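EF-P arginine 32 rhamnosyl-transferase (Pseudomonas putida KT2440, PDB 5NV8) belongs to the EarP family of EF-P rhamnosyltransferases, a group of GT-B fold proteins, and holds 2'-deoxy-thymidine-beta-L-rhamnose in a pocket. Local coordinates at residues A[198-203]-A[226-231]; A[204-209]-A[231-236]; A[245-250]-A[260-265]. All blocks are in the same frame, centred on the assembly; numbering follows the deposited sequence.

Contact 1: residues A[198-203]-A[226-231]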
loop_
_atom_site.group_PDB
_atom_site.type_symbol
_atom_site.label_atom_id
_atom_site.label_comp_id
_atom_site.label_asym_id
_atom_site.label_seq_id
_atom_site.Cartn_x
_atom_site.Cartn_y
_atom_site.Cartn_z
ATOM N N ALA A 198 -16.938 0.243 -15.572
ATOM C CA ALA A 198 -16.762 1.113 -14.419
ATOM C C ALA A 198 -15.296 1.207 -14.014
ATOM O O ALA A 198 -14.532 0.245 -14.134
ATOM C CB ALA A 198 -17.586 0.618 -13.230
ATOM N N LEU A 199 -14.915 2.389 -13.528
ATOM C CA LEU A 199 -13.597 2.582 -12.936
ATOM C C LEU A 199 -13.549 1.917 -11.563
ATOM O O LEU A 199 -14.418 2.154 -10.722
ATOM C CB LEU A 199 -13.286 4.078 -12.817
ATOM C CG LEU A 199 -11.848 4.471 -12.456
ATOM C CD1 LEU A 199 -10.940 4.394 -13.676
ATOM C CD2 LEU A 199 -11.803 5.865 -11.836
ATOM N N LEU A 200 -12.540 1.075 -11.337
ATOM C CA LEU A 200 -12.433 0.286 -10.113
ATOM C C LEU A 200 -11.418 0.966 -9.201
ATOM O O LEU A 200 -10.270 1.178 -9.602
ATOM C CB LEU A 200 -12.013 -1.155 -10.428
ATOM C CG LEU A 200 -12.299 -2.283 -9.422
ATOM C CD1 LEU A 200 -13.794 -2.408 -9.118
ATOM C CD2 LEU A 200 -11.728 -3.635 -9.868
ATOM N N ILE A 201 -11.850 1.332 -7.994
ATOM C CA ILE A 201 -11.046 2.088 -7.039
ATOM C C ILE A 201 -11.069 1.358 -5.705
ATOM O O ILE A 201 -12.146 1.093 -5.159
ATOM C CB ILE A 201 -11.565 3.530 -6.863
ATOM C CG1 ILE A 201 -11.528 4.297 -8.186
ATOM C CG2 ILE A 201 -10.774 4.244 -5.765
ATOM C CD1 ILE A 201 -12.101 5.706 -8.067
ATOM N N SER A 202 -9.895 1.008 -5.197
ATOM C CA SER A 202 -9.767 0.510 -3.836
ATOM C C SER A 202 -9.403 1.668 -2.916
ATOM O O SER A 202 -8.580 2.520 -3.267
ATOM C CB SER A 202 -8.714 -0.602 -3.726
ATOM O OG SER A 202 -7.397 -0.114 -3.924
ATOM N N LEU A 203 -10.023 1.707 -1.741
ATOM C CA LEU A 203 -9.759 2.767 -0.775
ATOM C C LEU A 203 -9.518 2.148 0.591
ATOM O O LEU A 203 -10.375 1.429 1.118
ATOM C CB LEU A 203 -10.908 3.780 -0.718
ATOM C CG LEU A 203 -11.041 4.571 0.582
ATOM C CD1 LEU A 203 -9.900 5.571 0.698
ATOM C CD2 LEU A 203 -12.369 5.301 0.627
ATOM N N HIS A 226 -16.922 1.795 -9.348
ATOM C CA HIS A 226 -17.067 0.665 -8.435
ATOM C C HIS A 226 -15.969 0.773 -7.384
ATOM O O HIS A 226 -14.787 0.589 -7.693
ATOM C CB HIS A 226 -16.989 -0.663 -9.185
ATOM C CG HIS A 226 -17.564 -1.820 -8.428
ATOM N ND1 HIS A 226 -18.120 -2.917 -9.051
ATOM C CD2 HIS A 226 -17.673 -2.049 -7.097
ATOM C CE1 HIS A 226 -18.546 -3.771 -8.138
ATOM N NE2 HIS A 226 -18.286 -3.268 -6.944
ATOM N N LEU A 227 -16.361 1.074 -6.148
ATOM C CA LEU A 227 -15.427 1.297 -5.052
ATOM C C LEU A 227 -15.408 0.080 -4.137
ATOM O O LEU A 227 -16.457 -0.354 -3.648
ATOM C CB LEU A 227 -15.810 2.552 -4.264
ATOM C CG LEU A 227 -14.920 2.994 -3.099
ATOM C CD1 LEU A 227 -13.635 3.620 -3.602
ATOM C CD2 LEU A 227 -15.664 3.969 -2.195
ATOM N N LEU A 228 -14.219 -0.466 -3.908
ATOM C CA LEU A 228 -14.026 -1.624 -3.043
ATOM C C LEU A 228 -13.381 -1.160 -1.746
ATOM O O LEU A 228 -12.310 -0.548 -1.764
ATOM C CB LEU A 228 -13.173 -2.686 -3.737
ATOM C CG LEU A 228 -13.765 -3.226 -5.044
ATOM C CD1 LEU A 228 -12.841 -4.251 -5.696
ATOM C CD2 LEU A 228 -15.150 -3.800 -4.840
ATOM N N VAL A 229 -14.034 -1.454 -0.624
ATOM C CA VAL A 229 -13.667 -0.916 0.674
ATOM C C VAL A 229 -13.475 -2.080 1.644
ATOM O O VAL A 229 -14.429 -2.678 2.122
ATOM C CB VAL A 229 -14.743 0.060 1.197
ATOM C CG1 VAL A 229 -14.424 0.493 2.615
ATOM C CG2 VAL A 229 -14.863 1.262 0.271
ATOM N N PRO A 230 -12.221 -2.432 1.945
ATOM C CA PRO A 230 -11.975 -3.426 2.996
ATOM C C PRO A 230 -12.408 -2.915 4.362
ATOM O O PRO A 230 -12.543 -1.712 4.598
ATOM C CB PRO A 230 -10.455 -3.633 2.935
ATOM C CG PRO A 230 -10.067 -3.199 1.548
ATOM C CD PRO A 230 -10.999 -2.070 1.218
ATOM N N GLN A 231 -12.628 -3.861 5.274
ATOM C CA GLN A 231 -13.064 -3.522 6.625
ATOM C C GLN A 231 -11.965 -2.749 7.344
ATOM O O GLN A 231 -10.832 -3.230 7.459
ATOM C CB GLN A 231 -13.426 -4.788 7.399
HETATM O O HOH W 1 -10.517 0.283 3.993
#
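Ile201 and Leu227 pair across two neighbouring parallel strands, with their side chains on the same face of the sheet. Leu227 CG is anti to the backbone N (chi1 -178°), and chi2 of 75° turns CD1 back to the partner strand, 3.6 Å from Ile201 CG2. Ile201 CG2 is itself anti to its backbone N, beside the carbonyl carbon, where CD1 meets it. The same CD1 is 3.3 Å from Ile201 O and also meets Leu203 CB. Helix 211-220 packs on this face, with Trp214 on Ile201, Leu215 on Leu227 and Leu211 on Leu203.

The other face carries Leu200, Ser202, His226 and Leu228. Leu200 and His226 lie side by side and point the same way. Leu200 CD1 sits 3.6 Å from His226 CB, and is 4.0 Å from Leu228 CD1, so it fills the corner between the two residues. The His226 ring turns from strand 199-203, with Leu200 CD1 still close to its CG. Ring ND1 is hydrogen-bonded to Val195 N and NE2 to Gln261 OE1, which fixes the rotation of the buried ring. Ser202 OG turns to Asn281 OD1 on the next strand.

Four backbone hydrogen bonds join the strands. Leu228 N to Ile201 O is 2.9 Å, and Leu203 N to Leu228 O is longer at 3.2 Å. Past the last bond the strands begin to part. There a water donates to both Leu203 O and Pro230 O. The parallel pair, joined through helix 211-220, is a beta-alpha-beta unit, the building block of the Rossmann-like domains of GT-B proteins.

Contact 2: residues A[204-209]-A[231-236]; sequences FAYENP and QGRVVA. With TRH (2'-deoxy-thymidine-beta-L-rhamnose), chain B.
Glu207 and Arg233 meet on the exposed side of this contact, where two loops come together. Glu207 OE2 lies over one face of the guanidinium, 2.5 Å from Arg233 NH1. Glu207 OE1 is 2.8 Å from the same nitrogen. The carboxylate and guanidinium planes are 63° apart, so the two groups do not form a flat, two-pronged pair. The Glu207 chain bends at chi2 (78°), which carries CD back toward Arg233. The pair is a salt bridge, but its very short distance should be read with caution.

Arg233 NH1 also lies at the edge of the Tyr206 ring, near its plane, and is 3.6 Å from Tyr206 CB. It thus touches both the carboxylate and the tyrosine.

The buried side, made of Ala205, Tyr206 and Val234, is packed more loosely. Val234 CG2 is 4.2 Å from Tyr206 O, and Ala205 O faces the CB atoms of Arg233 and Val234 at similar range. The close approach is thus on the solvent side. The type I turn from Gly232 to Val235 presents Arg233 and Val234 to the other loop. Behind the loop, Tyr206 N is hydrogen-bonded to His302 ND1.

Beyond the loops, Phe204 places one ring face over the base methyl, with CD1 3.6 Å from TRH C5A. Tyr206 OH donates to phosphate oxygen O4P of TRH, modelled at 2.4 Å, too short to be taken at face value. Arg284 NH2 is also hydrogen-bonded to the ligand. The chemistry is consistent with an ion pair linking the loops at the surface, while Phe204 and Tyr206 face the ligand.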
loop_
_atom_site.group_PDB
_atom_site.type_symbol
_atom_site.label_atom_id
_atom_site.label_comp_id
_atom_site.label_asym_id
_atom_site.label_seq_id
_atom_site.Cartn_x
_atom_site.Cartn_y
_atom_site.Cartn_z
ATOM N N PHE A 204 -8.354 2.437 1.163
ATOM C CA PHE A 204 -7.942 1.922 2.463
ATOM C C PHE A 204 -7.171 3.042 3.149
ATOM O O PHE A 204 -6.035 3.342 2.763
ATOM C CB PHE A 204 -7.088 0.662 2.303
ATOM C CG PHE A 204 -6.341 0.259 3.542
ATOM C CD1 PHE A 204 -7.013 -0.192 4.669
ATOM C CD2 PHE A 204 -4.959 0.313 3.572
ATOM C CE1 PHE A 204 -6.315 -0.570 5.808
ATOM C CE2 PHE A 204 -4.255 -0.064 4.701
ATOM C CZ PHE A 204 -4.933 -0.506 5.823
ATOM N N ALA A 205 -7.790 3.677 4.140
ATOM C CA ALA A 205 -7.213 4.865 4.756
ATOM C C ALA A 205 -7.720 4.983 6.189
ATOM O O ALA A 205 -8.405 4.094 6.704
ATOM C CB ALA A 205 -7.546 6.112 3.927
ATOM N N TYR A 206 -7.369 6.091 6.836
ATOM C CA TYR A 206 -7.872 6.427 8.159
ATOM C C TYR A 206 -9.161 7.235 8.002
ATOM O O TYR A 206 -9.822 7.175 6.960
ATOM C CB TYR A 206 -6.798 7.182 8.950
ATOM C CG TYR A 206 -5.421 6.559 8.886
ATOM C CD1 TYR A 206 -5.060 5.530 9.746
ATOM C CD2 TYR A 206 -4.482 7.006 7.966
ATOM C CE1 TYR A 206 -3.801 4.962 9.691
ATOM C CE2 TYR A 206 -3.224 6.444 7.901
ATOM C CZ TYR A 206 -2.888 5.426 8.765
ATOM O OH TYR A 206 -1.634 4.868 8.694
ATOM N N GLU A 207 -9.539 7.996 9.025
ATOM C CA GLU A 207 -10.664 8.917 8.902
ATOM C C GLU A 207 -10.203 10.156 8.150
ATOM O O GLU A 207 -9.294 10.862 8.600
ATOM C CB GLU A 207 -11.228 9.304 10.268
ATOM C CG GLU A 207 -11.593 8.147 11.179
ATOM C CD GLU A 207 -10.388 7.534 11.849
ATOM O OE1 GLU A 207 -9.480 8.291 12.251
ATOM O OE2 GLU A 207 -10.342 6.293 11.975
ATOM N N ASN A 208 -10.821 10.415 7.003
ATOM C CA ASN A 208 -10.486 11.578 6.202
ATOM C C ASN A 208 -11.662 12.540 6.200
ATOM O O ASN A 208 -12.781 12.139 5.847
ATOM C CB ASN A 208 -10.124 11.171 4.776
ATOM C CG ASN A 208 -9.235 12.185 4.095
ATOM O OD1 ASN A 208 -9.641 13.323 3.865
ATOM N ND2 ASN A 208 -8.009 11.783 3.781
ATOM N N PRO A 209 -11.466 13.803 6.584
ATOM C CA PRO A 209 -12.589 14.753 6.604
ATOM C C PRO A 209 -13.059 15.153 5.213
ATOM O O PRO A 209 -13.935 16.013 5.076
ATOM C CB PRO A 209 -12.015 15.951 7.373
ATOM C CG PRO A 209 -10.540 15.862 7.167
ATOM C CD PRO A 209 -10.223 14.394 7.111
ATOM N N GLN A 231 -12.628 -3.861 5.274
ATOM C CA GLN A 231 -13.064 -3.522 6.625
ATOM C C GLN A 231 -11.965 -2.749 7.344
ATOM O O GLN A 231 -10.832 -3.230 7.459
ATOM C CB GLN A 231 -13.426 -4.788 7.399
ATOM N N GLY A 232 -12.296 -1.556 7.824
ATOM C CA GLY A 232 -11.302 -0.735 8.486
ATOM C C GLY A 232 -11.890 0.583 8.937
ATOM O O GLY A 232 -13.109 0.766 8.966
ATOM N N ARG A 233 -10.995 1.511 9.274
ATOM C CA ARG A 233 -11.302 2.818 9.856
ATOM C C ARG A 233 -12.015 3.770 8.891
ATOM O O ARG A 233 -12.204 4.942 9.247
ATOM C CB ARG A 233 -10.007 3.456 10.363
ATOM C CG ARG A 233 -9.377 2.698 11.525
ATOM C CD ARG A 233 -7.974 3.190 11.860
ATOM N NE ARG A 233 -7.939 3.891 13.140
ATOM C CZ ARG A 233 -7.908 5.212 13.266
ATOM N NH1 ARG A 233 -7.882 5.980 12.185
ATOM N NH2 ARG A 233 -7.887 5.767 14.469
ATOM N N VAL A 234 -12.424 3.328 7.705
ATOM C CA VAL A 234 -13.096 4.198 6.751
ATOM C C VAL A 234 -14.579 3.874 6.601
ATOM O O VAL A 234 -15.335 4.728 6.112
ATOM C CB VAL A 234 -12.396 4.158 5.376
ATOM C CG1 VAL A 234 -12.768 2.894 4.626
ATOM C CG2 VAL A 234 -12.729 5.400 4.554
ATOM N N VAL A 235 -15.025 2.686 7.018
ATOM C CA VAL A 235 -16.432 2.329 6.878
ATOM C C VAL A 235 -17.326 3.193 7.760
ATOM O O VAL A 235 -18.528 3.302 7.494
ATOM C CB VAL A 235 -16.635 0.834 7.189
ATOM C CG1 VAL A 235 -17.925 0.328 6.558
ATOM C CG2 VAL A 235 -15.445 0.027 6.695
ATOM N N ALA A 236 -16.771 3.818 8.800
ATOM C CA ALA A 236 -17.569 4.674 9.672
ATOM C C ALA A 236 -18.084 5.892 8.914
ATOM O O ALA A 236 -19.296 6.127 8.838
ATOM C CB ALA A 236 -16.745 5.100 10.889
HETATM O O4P TRH B . -1.975 2.538 8.713
HETATM P P2 TRH B . -1.214 1.273 8.560
HETATM O O3P TRH B . -2.027 0.000 9.142
HETATM O O1 TRH B . 0.222 1.321 9.288
HETATM C C1 TRH B . 0.586 2.526 9.993
HETATM C C2 TRH B . 2.033 2.445 10.501
HETATM O O2 TRH B . 2.366 1.118 10.910
HETATM C C3 TRH B . 2.217 3.353 11.723
HETATM O O3 TRH B . 1.739 2.679 12.895
HETATM C C4 TRH B . 1.418 4.625 11.527
HETATM O O4 TRH B . 1.847 5.267 10.312
HETATM O OPP TRH B . -0.961 0.945 6.997
HETATM P P TRH B . 0.142 -0.137 6.583
HETATM O O1P TRH B . 1.521 0.232 6.989
HETATM O O2P TRH B . 0.031 -0.346 4.986
HETATM O "O5'" TRH B . -0.321 -1.549 7.198
HETATM C "C5'" TRH B . -1.376 -2.283 6.580
HETATM C "C4'" TRH B . -0.971 -3.747 6.527
HETATM O "O4'" TRH B . -2.204 -4.510 6.420
HETATM C "C3'" TRH B . -0.242 -4.006 5.223
HETATM O "O3'" TRH B . 0.363 -5.304 5.267
HETATM C "C2'" TRH B . -1.435 -4.050 4.296
HETATM C "C1'" TRH B . -2.164 -5.100 5.097
HETATM N N11 TRH B . -3.530 -5.403 4.619
HETATM C C21 TRH B . -3.865 -6.684 4.417
HETATM O O21 TRH B . -3.046 -7.579 4.616
HETATM N N31 TRH B . -5.143 -7.015 3.979
HETATM C C41 TRH B . -6.092 -6.026 3.746
HETATM O O41 TRH B . -7.214 -6.346 3.357
HETATM C C51 TRH B . -5.751 -4.697 3.957
HETATM C C5A TRH B . -6.693 -3.701 3.729
HETATM C C61 TRH B . -4.469 -4.378 4.398
#

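Contact 3: residues A[245-250]-A[260-265]. With TRH (2'-deoxy-thymidine-beta-L-rhamnose), chain B.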
loop_
_atom_site.group_PDB
_atom_site.type_symbol
_atom_site.label_atom_id
_atom_site.label_comp_id
_atom_site.label_asym_id
_atom_site.label_seq_id
_atom_site.Cartn_x
_atom_site.Cartn_y
_atom_site.Cartn_z
ATOM N N GLY A 245 -28.241 2.357 7.609
ATOM C CA GLY A 245 -27.774 1.669 8.780
ATOM C C GLY A 245 -26.294 1.334 8.706
ATOM O O GLY A 245 -25.594 1.686 7.744
ATOM N N PRO A 246 -25.800 0.649 9.737
ATOM C CA PRO A 246 -24.380 0.272 9.759
ATOM C C PRO A 246 -24.031 -0.660 8.609
ATOM O O PRO A 246 -24.813 -1.534 8.229
ATOM C CB PRO A 246 -24.216 -0.422 11.117
ATOM C CG PRO A 246 -25.372 0.049 11.939
ATOM C CD PRO A 246 -26.497 0.252 10.971
ATOM N N LEU A 247 -22.839 -0.463 8.055
ATOM C CA LEU A 247 -22.340 -1.265 6.947
ATOM C C LEU A 247 -21.273 -2.227 7.445
ATOM O O LEU A 247 -20.336 -1.818 8.138
ATOM C CB LEU A 247 -21.767 -0.382 5.837
ATOM C CG LEU A 247 -22.778 0.435 5.038
ATOM C CD1 LEU A 247 -22.177 0.834 3.705
ATOM C CD2 LEU A 247 -24.043 -0.372 4.838
ATOM N N HIS A 248 -21.422 -3.501 7.091
ATOM C CA HIS A 248 -20.404 -4.496 7.396
ATOM C C HIS A 248 -20.092 -5.320 6.155
ATOM O O HIS A 248 -20.567 -5.007 5.058
ATOM C CB HIS A 248 -20.849 -5.391 8.553
ATOM C CG HIS A 248 -21.645 -4.672 9.599
ATOM N ND1 HIS A 248 -22.999 -4.862 9.768
ATOM C CD2 HIS A 248 -21.274 -3.759 10.527
ATOM C CE1 HIS A 248 -23.429 -4.099 10.757
ATOM N NE2 HIS A 248 -22.402 -3.419 11.235
ATOM N N VAL A 249 -19.299 -6.380 6.328
ATOM C CA VAL A 249 -18.796 -7.144 5.192
ATOM C C VAL A 249 -19.955 -7.731 4.402
ATOM O O VAL A 249 -20.846 -8.383 4.961
ATOM C CB VAL A 249 -17.837 -8.241 5.681
ATOM C CG1 VAL A 249 -17.591 -9.266 4.584
ATOM C CG2 VAL A 249 -16.534 -7.623 6.160
ATOM N N GLY A 250 -19.948 -7.494 3.088
ATOM C CA GLY A 250 -20.939 -8.023 2.176
ATOM C C GLY A 250 -21.835 -6.966 1.559
ATOM O O GLY A 250 -22.304 -7.148 0.428
ATOM N N VAL A 260 -20.827 1.427 -3.920
ATOM C CA VAL A 260 -19.934 1.214 -2.787
ATOM C C VAL A 260 -20.028 -0.243 -2.359
ATOM O O VAL A 260 -21.111 -0.836 -2.376
ATOM C CB VAL A 260 -20.280 2.176 -1.630
ATOM C CG1 VAL A 260 -21.430 1.648 -0.771
ATOM C CG2 VAL A 260 -19.055 2.444 -0.784
ATOM N N GLN A 261 -18.888 -0.834 -1.998
ATOM C CA GLN A 261 -18.853 -2.233 -1.585
ATOM C C GLN A 261 -17.853 -2.417 -0.455
ATOM O O GLN A 261 -16.728 -1.914 -0.531
ATOM C CB GLN A 261 -18.495 -3.163 -2.752
ATOM C CG GLN A 261 -18.696 -4.639 -2.422
ATOM C CD GLN A 261 -18.603 -5.549 -3.636
ATOM O OE1 GLN A 261 -18.055 -5.174 -4.672
ATOM N NE2 GLN A 261 -19.139 -6.759 -3.508
ATOM N N VAL A 262 -18.265 -3.155 0.574
ATOM C CA VAL A 262 -17.451 -3.402 1.760
ATOM C C VAL A 262 -16.804 -4.776 1.640
ATOM O O VAL A 262 -17.495 -5.782 1.437
ATOM C CB VAL A 262 -18.293 -3.306 3.043
ATOM C CG1 VAL A 262 -17.391 -3.157 4.258
ATOM C CG2 VAL A 262 -19.270 -2.142 2.950
ATOM N N LEU A 263 -15.483 -4.820 1.776
ATOM C CA LEU A 263 -14.698 -6.041 1.673
ATOM C C LEU A 263 -14.239 -6.518 3.048
ATOM O O LEU A 263 -14.141 -5.730 3.993
ATOM C CB LEU A 263 -13.470 -5.819 0.778
ATOM C CG LEU A 263 -13.706 -5.611 -0.719
ATOM C CD1 LEU A 263 -12.380 -5.548 -1.455
ATOM C CD2 LEU A 263 -14.587 -6.715 -1.286
ATOM N N PRO A 264 -13.961 -7.806 3.198
ATOM C CA PRO A 264 -13.358 -8.303 4.437
ATOM C C PRO A 264 -11.846 -8.098 4.409
ATOM O O PRO A 264 -11.270 -7.653 3.419
ATOM C CB PRO A 264 -13.724 -9.788 4.430
ATOM C CG PRO A 264 -13.781 -10.135 2.982
ATOM C CD PRO A 264 -14.307 -8.903 2.275
ATOM N N PHE A 265 -11.206 -8.433 5.527
ATOM C CA PHE A 265 -9.749 -8.390 5.640
ATOM C C PHE A 265 -9.210 -9.748 5.206
ATOM O O PHE A 265 -9.225 -10.711 5.977
ATOM C CB PHE A 265 -9.327 -8.042 7.063
ATOM C CG PHE A 265 -8.025 -7.294 7.145
ATOM C CD1 PHE A 265 -7.996 -5.913 7.035
ATOM C CD2 PHE A 265 -6.830 -7.972 7.336
ATOM C CE1 PHE A 265 -6.802 -5.222 7.111
ATOM C CE2 PHE A 265 -5.632 -7.287 7.413
ATOM C CZ PHE A 265 -5.619 -5.909 7.298
HETATM O O4P TRH B . -1.975 2.538 8.713
HETATM P P2 TRH B . -1.214 1.273 8.560
HETATM O O3P TRH B . -2.027 0.000 9.142
HETATM O O1 TRH B . 0.222 1.321 9.288
HETATM C C1 TRH B . 0.586 2.526 9.993
HETATM C C2 TRH B . 2.033 2.445 10.501
HETATM O O2 TRH B . 2.366 1.118 10.910
HETATM C C3 TRH B . 2.217 3.353 11.723
HETATM O O3 TRH B . 1.739 2.679 12.895
HETATM C C4 TRH B . 1.418 4.625 11.527
HETATM O O4 TRH B . 1.847 5.267 10.312
HETATM O OPP TRH B . -0.961 0.945 6.997
HETATM P P TRH B . 0.142 -0.137 6.583
HETATM O O1P TRH B . 1.521 0.232 6.989
HETATM O O2P TRH B . 0.031 -0.346 4.986
HETATM O "O5'" TRH B . -0.321 -1.549 7.198
HETATM C "C5'" TRH B . -1.376 -2.283 6.580
HETATM C "C4'" TRH B . -0.971 -3.747 6.527
HETATM O "O4'" TRH B . -2.204 -4.510 6.420
HETATM C "C3'" TRH B . -0.242 -4.006 5.223
HETATM O "O3'" TRH B . 0.363 -5.304 5.267
HETATM C "C2'" TRH B . -1.435 -4.050 4.296
HETATM C "C1'" TRH B . -2.164 -5.100 5.097
HETATM N N11 TRH B . -3.530 -5.403 4.619
HETATM C C21 TRH B . -3.865 -6.684 4.417
HETATM O O21 TRH B . -3.046 -7.579 4.616
HETATM N N31 TRH B . -5.143 -7.015 3.979
HETATM C C41 TRH B . -6.092 -6.026 3.746
HETATM O O41 TRH B . -7.214 -6.346 3.357
HETATM C C51 TRH B . -5.751 -4.697 3.957
HETATM C C5A TRH B . -6.693 -3.701 3.729
HETATM C C61 TRH B . -4.469 -4.378 4.398
#
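Val262, in the second strand of the beta hairpin 252-255/258-263 at the sheet edge, points at loop 245-250, which leads into the hairpin. His248 O comes against CB of Val262, 3.5 Å away, on the side of its hydrogen, and is 3.8 Å from both methyls, CG1 and CG2. Leu247 comes in beside it, with CB 4.2 Å from Val262 CG2. Leu247 is buried and also packs on Ser239 and Leu242 of helix 235-242.

Val249 and Pro264 cross at about a right angle. Val249 CG1 is anti to the backbone N (chi1 165°) and lies 3.9 Å from Pro264 CB. Its CG2 reaches Pro264 CA and Leu263 O. This end of the contact is more exposed.

The one backbone bond between the segments is weak: Gly250 N to Val262 O, 3.4 Å and nearly straight. At phi 113° and psi -30° a side chain on Gly250 would press on the carbonyl O of Val249.

Past Pro264 the chain enters the ligand pocket. Phe265 is stacked with Tyr28, and one of its ring faces covers the base of the bound ligand, with Phe265 CE1 3.4 Å from TRH C51.

In the fold
Contacts 1 and 3 reach the same sheet, in which strand 225-230 lies between strands 199-203 and 258-263. Contact 1 is its buried interior, held by regular backbone bonds and aliphatic side chains. Contact 3 lies toward the edge and is partly exposed, with small apolar contacts and one weak bond. Contact 2 continues contact 1 past the ends of its strands, and the two share Gln231. Val234 joins them by packing on Val229 and Leu203. Contact 2 adds a charged pair, Glu207 with Arg233, at the surface. Val235 in turn meets Leu247 and Val262 of contact 3. All three contacts reach the ligand pocket, through Pro230, through Phe204 and Tyr206, and through Phe265.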